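Catalase-3 (Neurospora crassa, PDB 4AJ9) breaks down hydrogen peroxide into oxygen and water with a heme cofactor, and so probably protects cells from its toxic effects. Local coordinates at residues K159-P162 against D163-V166; N450-T453 against P454-Q458. One frame throughout, in Å; residues are numbered along the deposited sequence.

Overall arrangement
Running from the N terminus, the chain reaches interaction 1 first, where residues 159-166 leave helix 151-158 and fold back on themselves before helix 174-182, within the heme-containing catalase part. Interaction 2 comes nearly three hundred residues later, at the change from helix 443-450 to helix 454-468 in the catalase-related region. Each contact closes a short turn of its own; the two follow in series, neither nested nor crossed. The centres of interaction 1 and interaction 2 are about 33 Å apart. Interaction 1 faces two other subunits of the tetramer, whereas interaction 2 stays within its own chain, joining two consecutive helices to the residues around 512-523.

Interaction 1 (K159-P162 against D163-V166)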
ATOM      1  N   LYS C 159      -3.613 -24.918  -5.890  1.00  3.46           N
ATOM      2  CA  LYS C 159      -3.301 -24.403  -4.554  1.00  4.27           C
ATOM      3  C   LYS C 159      -4.266 -24.967  -3.492  1.00  6.14           C
ATOM      4  O   LYS C 159      -5.256 -25.627  -3.827  1.00  5.03           O
ATOM      5  CB  LYS C 159      -3.220 -22.868  -4.569  1.00  2.43           C
ATOM      6  CG  LYS C 159      -1.809 -22.363  -4.861  1.00  6.66           C
ATOM      7  CD  LYS C 159      -1.746 -20.860  -5.096  1.00  8.90           C
ATOM      8  CE  LYS C 159      -0.324 -20.388  -5.426  1.00  6.70           C
ATOM      9  NZ  LYS C 159       0.621 -20.302  -4.255  1.00  6.35           N
ATOM     10  N   PRO C 160      -3.969 -24.753  -2.201  1.00  3.66           N
ATOM     11  CA  PRO C 160      -4.784 -25.443  -1.184  1.00  5.10           C
ATOM     12  C   PRO C 160      -6.269 -25.104  -1.261  1.00  6.57           C
ATOM     13  O   PRO C 160      -6.636 -24.000  -1.661  1.00  8.47           O
ATOM     14  CB  PRO C 160      -4.212 -24.915   0.143  1.00  6.50           C
ATOM     15  CG  PRO C 160      -2.788 -24.500  -0.198  1.00  7.88           C
ATOM     16  CD  PRO C 160      -2.894 -23.942  -1.601  1.00  4.80           C
ATOM     17  N   SER C 161      -7.112 -26.061  -0.877  1.00  2.32           N
ATOM     18  CA  SER C 161      -8.554 -25.836  -0.775  1.00  5.04           C
ATOM     19  C   SER C 161      -8.823 -24.566   0.022  1.00  5.98           C
ATOM     20  O   SER C 161      -8.193 -24.326   1.058  1.00  4.21           O
ATOM     21  CB  SER C 161      -9.237 -27.033  -0.107  1.00  7.44           C
ATOM     22  OG  SER C 161     -10.646 -26.964  -0.226  1.00  8.13           O
ATOM     23  N   PRO C 162      -9.757 -23.739  -0.464  1.00  5.57           N
ATOM     24  CA  PRO C 162      -9.916 -22.411   0.140  1.00  3.11           C
ATOM     25  C   PRO C 162     -10.705 -22.379   1.460  1.00  7.61           C
ATOM     26  O   PRO C 162     -10.741 -21.324   2.107  1.00  3.13           O
ATOM     27  CB  PRO C 162     -10.618 -21.602  -0.964  1.00  3.59           C
ATOM     28  CG  PRO C 162     -11.353 -22.624  -1.765  1.00  8.21           C
ATOM     29  CD  PRO C 162     -10.498 -23.883  -1.728  1.00  2.77           C
ATOM     30  N   ASP C 163     -11.307 -23.502   1.858  1.00  2.32           N
ATOM     31  CA  ASP C 163     -12.010 -23.555   3.139  1.00  8.59           C
ATOM     32  C   ASP C 163     -11.038 -23.732   4.298  1.00  3.67           C
ATOM     33  O   ASP C 163     -11.135 -23.001   5.281  1.00  7.52           O
ATOM     34  CB  ASP C 163     -13.125 -24.621   3.180  1.00  6.97           C
ATOM     35  CG  ASP C 163     -12.712 -25.951   2.562  1.00  7.07           C
ATOM     36  OD1 ASP C 163     -11.610 -26.034   1.994  1.00  5.98           O
ATOM     37  OD2 ASP C 163     -13.511 -26.917   2.626  1.00 10.69           O
ATOM     38  N   ASN C 164     -10.093 -24.667   4.161  1.00  4.21           N
ATOM     39  CA  ASN C 164      -9.113 -24.972   5.223  1.00  4.09           C
ATOM     40  C   ASN C 164      -7.633 -24.731   4.892  1.00  6.06           C
ATOM     41  O   ASN C 164      -6.747 -24.977   5.719  1.00  3.70           O
ATOM     42  CB  ASN C 164      -9.298 -26.411   5.746  1.00  7.17           C
ATOM     43  CG  ASN C 164      -9.094 -27.479   4.670  1.00 13.51           C
ATOM     44  OD1 ASN C 164      -8.677 -27.185   3.548  1.00  6.26           O
ATOM     45  ND2 ASN C 164      -9.387 -28.736   5.020  1.00  9.13           N
ATOM     46  N   GLU C 165      -7.368 -24.241   3.691  1.00  3.83           N
ATOM     47  CA  GLU C 165      -5.994 -24.087   3.194  1.00  4.17           C
ATOM     48  C   GLU C 165      -5.152 -25.357   3.339  1.00  6.47           C
ATOM     49  O   GLU C 165      -4.043 -25.333   3.883  1.00  6.97           O
ATOM     50  CB  GLU C 165      -5.295 -22.875   3.813  1.00  5.20           C
ATOM     51  CG  GLU C 165      -4.091 -22.407   2.992  1.00  5.37           C
ATOM     52  CD  GLU C 165      -3.454 -21.161   3.540  1.00 17.00           C
ATOM     53  OE1 GLU C 165      -2.837 -21.241   4.624  1.00 14.21           O
ATOM     54  OE2 GLU C 165      -3.567 -20.097   2.888  1.00 27.27           O
ATOM     55  N   VAL C 166      -5.690 -26.454   2.822  1.00  6.36           N
ATOM     56  CA  VAL C 166      -4.995 -27.740   2.749  1.00  3.57           C
ATOM     57  C   VAL C 166      -5.224 -28.278   1.333  1.00  3.30           C
ATOM     58  O   VAL C 166      -6.337 -28.170   0.813  1.00  4.59           O
ATOM     59  CB  VAL C 166      -5.618 -28.746   3.754  1.00  4.28           C
ATOM     60  CG1 VAL C 166      -5.022 -30.153   3.560  1.00  5.68           C
ATOM     61  CG2 VAL C 166      -5.436 -28.260   5.188  1.00  5.42           C
TER
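The carboxylate of Asp163 is gripped by Ser161 and Asn164 from opposite faces of its plane, both at OD1. On one face Ser161 OG donates to Asp163 OD1 at 2.6 Å, arriving on the syn side and 28° out of plane; on the other, Asn164 N reaches the same Asp163 OD1 at 3.0 Å from well above the plane. The acid folds back over its own backbone because CG lies between N and the carbonyl carbon (chi1 44°). A serine suits its place here: its short side chain, OG anti to the backbone N (chi1 -169°), places the hydroxyl within bonding distance of the acid. The amide of Asn164 turns its OD1 toward Ser161 CB, 3.7 Å away, and takes a weak bond from Val166 N, in the manner of an Asx turn. Pro160 covers the flat peptide that follows Glu165: its CB lies 3.4 Å from Val166 N, and its ring runs alongside the Glu165 chain, CB to CG 3.8 Å. Ser161 N to Val166 O, 2.8 Å, closes the backbone, backed by a weak bond from Glu165 N to Ser161 O. Glu165 OE1 forms a salt bridge with Arg256 of a second subunit, while Ile394 of a third packs on Ser161 and Asp163. The whole is a tight chain reversal after helix 151-158, with the Asx-type turn of Asn164 in it, lying between subunits of the catalase tetramer.

Interaction 2 (N450-T453 against P454-Q458); sequences NSLT and PVEQQ
Thr453 and Glu456 hold each other by two reciprocal bonds, and these make the tight part of the contact. Glu456 N donates to Thr453 OG1 at 3.2 Å, while Thr453 N donates to Glu456 OE1 at 3.1 Å, nearly straight at 162° and on the anti lone pair of the carboxylate. The threonine hydroxyl can cap because it sits between the backbone N and the carbonyl carbon (chi1 75°), turned over the first turn of the helix with OG1 only 3.0 Å from Glu456 CB. The glutamate returns the bond with an extended chain that crosses the threonine side chain at about a right angle. Its carboxylate is buried but well supplied: OE1 is also bonded to Ser520 and OE2 to the backbone N of Ile521, and the nearby helix N terminus probably helps to stabilise the negative charge. Leu452, buried as well, lays CD2 against the carboxylate carbon, 3.7 Å from Glu456 CD, adding a nonpolar wall beside the polar bonds. The first backbone bond of the helix, Gln457 N to Thr453 O, is short at 2.7 Å. Pro454 is exposed on its outer side yet pressed against the cap residue, Thr453 CB to Pro454 CD being 3.3 Å.

The contact thins out at its margins. Gln457 NE2 comes no nearer than 3.9 Å to Asn450 CA, its amide being held instead by Phe449 O at the end of the preceding helix, and the side chain of Val455 barely takes part. Thr453 at the N-cap and Glu456 three residues on form a capping box, which starts helix 454-468 directly after the turn from helix 443-450; Pro454, at the first helical position, where a missing N-H costs nothing, suits the box but is not a member.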
ATOM      1  N   ASN C 450       5.854 -42.419 -24.135  1.00  8.57           N
ATOM      2  CA  ASN C 450       6.580 -43.367 -24.982  1.00 11.44           C
ATOM      3  C   ASN C 450       8.083 -43.194 -24.921  1.00 10.54           C
ATOM      4  O   ASN C 450       8.829 -44.126 -25.202  1.00 12.70           O
ATOM      5  CB  ASN C 450       6.184 -43.223 -26.457  1.00  8.65           C
ATOM      6  CG  ASN C 450       4.796 -43.706 -26.738  1.00 12.38           C
ATOM      7  OD1 ASN C 450       4.194 -44.397 -25.921  1.00 13.79           O
ATOM      8  ND2 ASN C 450       4.261 -43.332 -27.902  1.00 13.43           N
ATOM      9  N   SER C 451       8.533 -41.983 -24.599  1.00  9.01           N
ATOM     10  CA  SER C 451       9.938 -41.627 -24.767  1.00  7.51           C
ATOM     11  C   SER C 451      10.732 -41.793 -23.475  1.00 11.55           C
ATOM     12  O   SER C 451      11.886 -41.394 -23.398  1.00 12.82           O
ATOM     13  CB  SER C 451      10.064 -40.192 -25.290  1.00 11.64           C
ATOM     14  OG  SER C 451       9.382 -40.044 -26.529  1.00  5.48           O
ATOM     15  N   LEU C 452      10.103 -42.377 -22.459  1.00 12.10           N
ATOM     16  CA  LEU C 452      10.775 -42.624 -21.188  1.00 10.05           C
ATOM     17  C   LEU C 452      11.183 -44.092 -21.083  1.00 13.14           C
ATOM     18  O   LEU C 452      10.575 -44.956 -21.726  1.00 11.95           O
ATOM     19  CB  LEU C 452       9.850 -42.269 -20.020  1.00 11.88           C
ATOM     20  CG  LEU C 452       9.280 -40.852 -19.955  1.00 16.08           C
ATOM     21  CD1 LEU C 452       8.219 -40.757 -18.867  1.00  9.78           C
ATOM     22  CD2 LEU C 452      10.377 -39.823 -19.723  1.00  8.33           C
ATOM     23  N   THR C 453      12.199 -44.373 -20.268  1.00 12.74           N
ATOM     24  CA  THR C 453      12.592 -45.754 -19.995  1.00 14.39           C
ATOM     25  C   THR C 453      11.480 -46.484 -19.240  1.00 14.11           C
ATOM     26  O   THR C 453      10.574 -45.853 -18.684  1.00 12.21           O
ATOM     27  CB  THR C 453      13.904 -45.843 -19.178  1.00 18.73           C
ATOM     28  OG1 THR C 453      13.646 -45.509 -17.811  1.00 17.36           O
ATOM     29  CG2 THR C 453      14.960 -44.911 -19.738  1.00 14.32           C
ATOM     30  N   PRO C 454      11.526 -47.825 -19.238  1.00 18.20           N
ATOM     31  CA  PRO C 454      10.459 -48.600 -18.597  1.00  9.28           C
ATOM     32  C   PRO C 454      10.242 -48.264 -17.115  1.00  9.27           C
ATOM     33  O   PRO C 454       9.094 -48.161 -16.693  1.00 14.04           O
ATOM     34  CB  PRO C 454      10.941 -50.044 -18.751  1.00 17.10           C
ATOM     35  CG  PRO C 454      11.748 -50.017 -20.011  1.00 17.21           C
ATOM     36  CD  PRO C 454      12.457 -48.686 -19.991  1.00 14.68           C
ATOM     37  N   VAL C 455      11.308 -48.131 -16.338  1.00  9.90           N
ATOM     38  CA  VAL C 455      11.169 -47.821 -14.916  1.00  9.19           C
ATOM     39  C   VAL C 455      10.769 -46.356 -14.749  1.00 14.12           C
ATOM     40  O   VAL C 455      10.032 -45.989 -13.829  1.00 11.50           O
ATOM     41  CB  VAL C 455      12.474 -48.099 -14.145  1.00 12.88           C
ATOM     42  CG1 VAL C 455      12.357 -47.602 -12.699  1.00 12.27           C
ATOM     43  CG2 VAL C 455      12.794 -49.591 -14.179  1.00 17.80           C
ATOM     44  N   GLU C 456      11.263 -45.525 -15.657  1.00  7.79           N
ATOM     45  CA  GLU C 456      10.893 -44.117 -15.698  1.00 12.74           C
ATOM     46  C   GLU C 456       9.393 -43.977 -15.942  1.00 13.23           C
ATOM     47  O   GLU C 456       8.724 -43.166 -15.302  1.00 13.50           O
ATOM     48  CB  GLU C 456      11.678 -43.414 -16.797  1.00 13.90           C
ATOM     49  CG  GLU C 456      11.813 -41.931 -16.610  1.00 16.71           C
ATOM     50  CD  GLU C 456      12.874 -41.331 -17.509  1.00 18.76           C
ATOM     51  OE1 GLU C 456      13.218 -41.963 -18.540  1.00 12.90           O
ATOM     52  OE2 GLU C 456      13.359 -40.230 -17.179  1.00 13.22           O
ATOM     53  N   GLN C 457       8.865 -44.777 -16.867  1.00  7.65           N
ATOM     54  CA  GLN C 457       7.420 -44.824 -17.100  1.00  6.98           C
ATOM     55  C   GLN C 457       6.713 -45.288 -15.835  1.00  7.89           C
ATOM     56  O   GLN C 457       5.618 -44.822 -15.502  1.00  7.28           O
ATOM     57  CB  GLN C 457       7.090 -45.772 -18.258  1.00 11.33           C
ATOM     58  CG  GLN C 457       7.540 -45.284 -19.629  1.00 10.86           C
ATOM     59  CD  GLN C 457       7.175 -46.272 -20.732  1.00 16.31           C
ATOM     60  OE1 GLN C 457       7.051 -47.465 -20.476  1.00 12.69           O
ATOM     61  NE2 GLN C 457       6.986 -45.775 -21.956  1.00 11.17           N
ATOM     62  N   GLN C 458       7.346 -46.207 -15.117  1.00 10.93           N
ATOM     63  CA  GLN C 458       6.740 -46.722 -13.897  1.00  7.54           C
ATOM     64  C   GLN C 458       6.647 -45.614 -12.843  1.00  6.19           C
ATOM     65  O   GLN C 458       5.669 -45.541 -12.109  1.00  8.59           O
ATOM     66  CB  GLN C 458       7.511 -47.933 -13.357  1.00  6.72           C
ATOM     67  CG  GLN C 458       6.812 -48.635 -12.189  1.00  5.94           C
ATOM     68  CD  GLN C 458       5.509 -49.292 -12.584  1.00 14.64           C
ATOM     69  OE1 GLN C 458       5.492 -50.251 -13.359  1.00 10.99           O
ATOM     70  NE2 GLN C 458       4.408 -48.795 -12.039  1.00 10.72           N
TER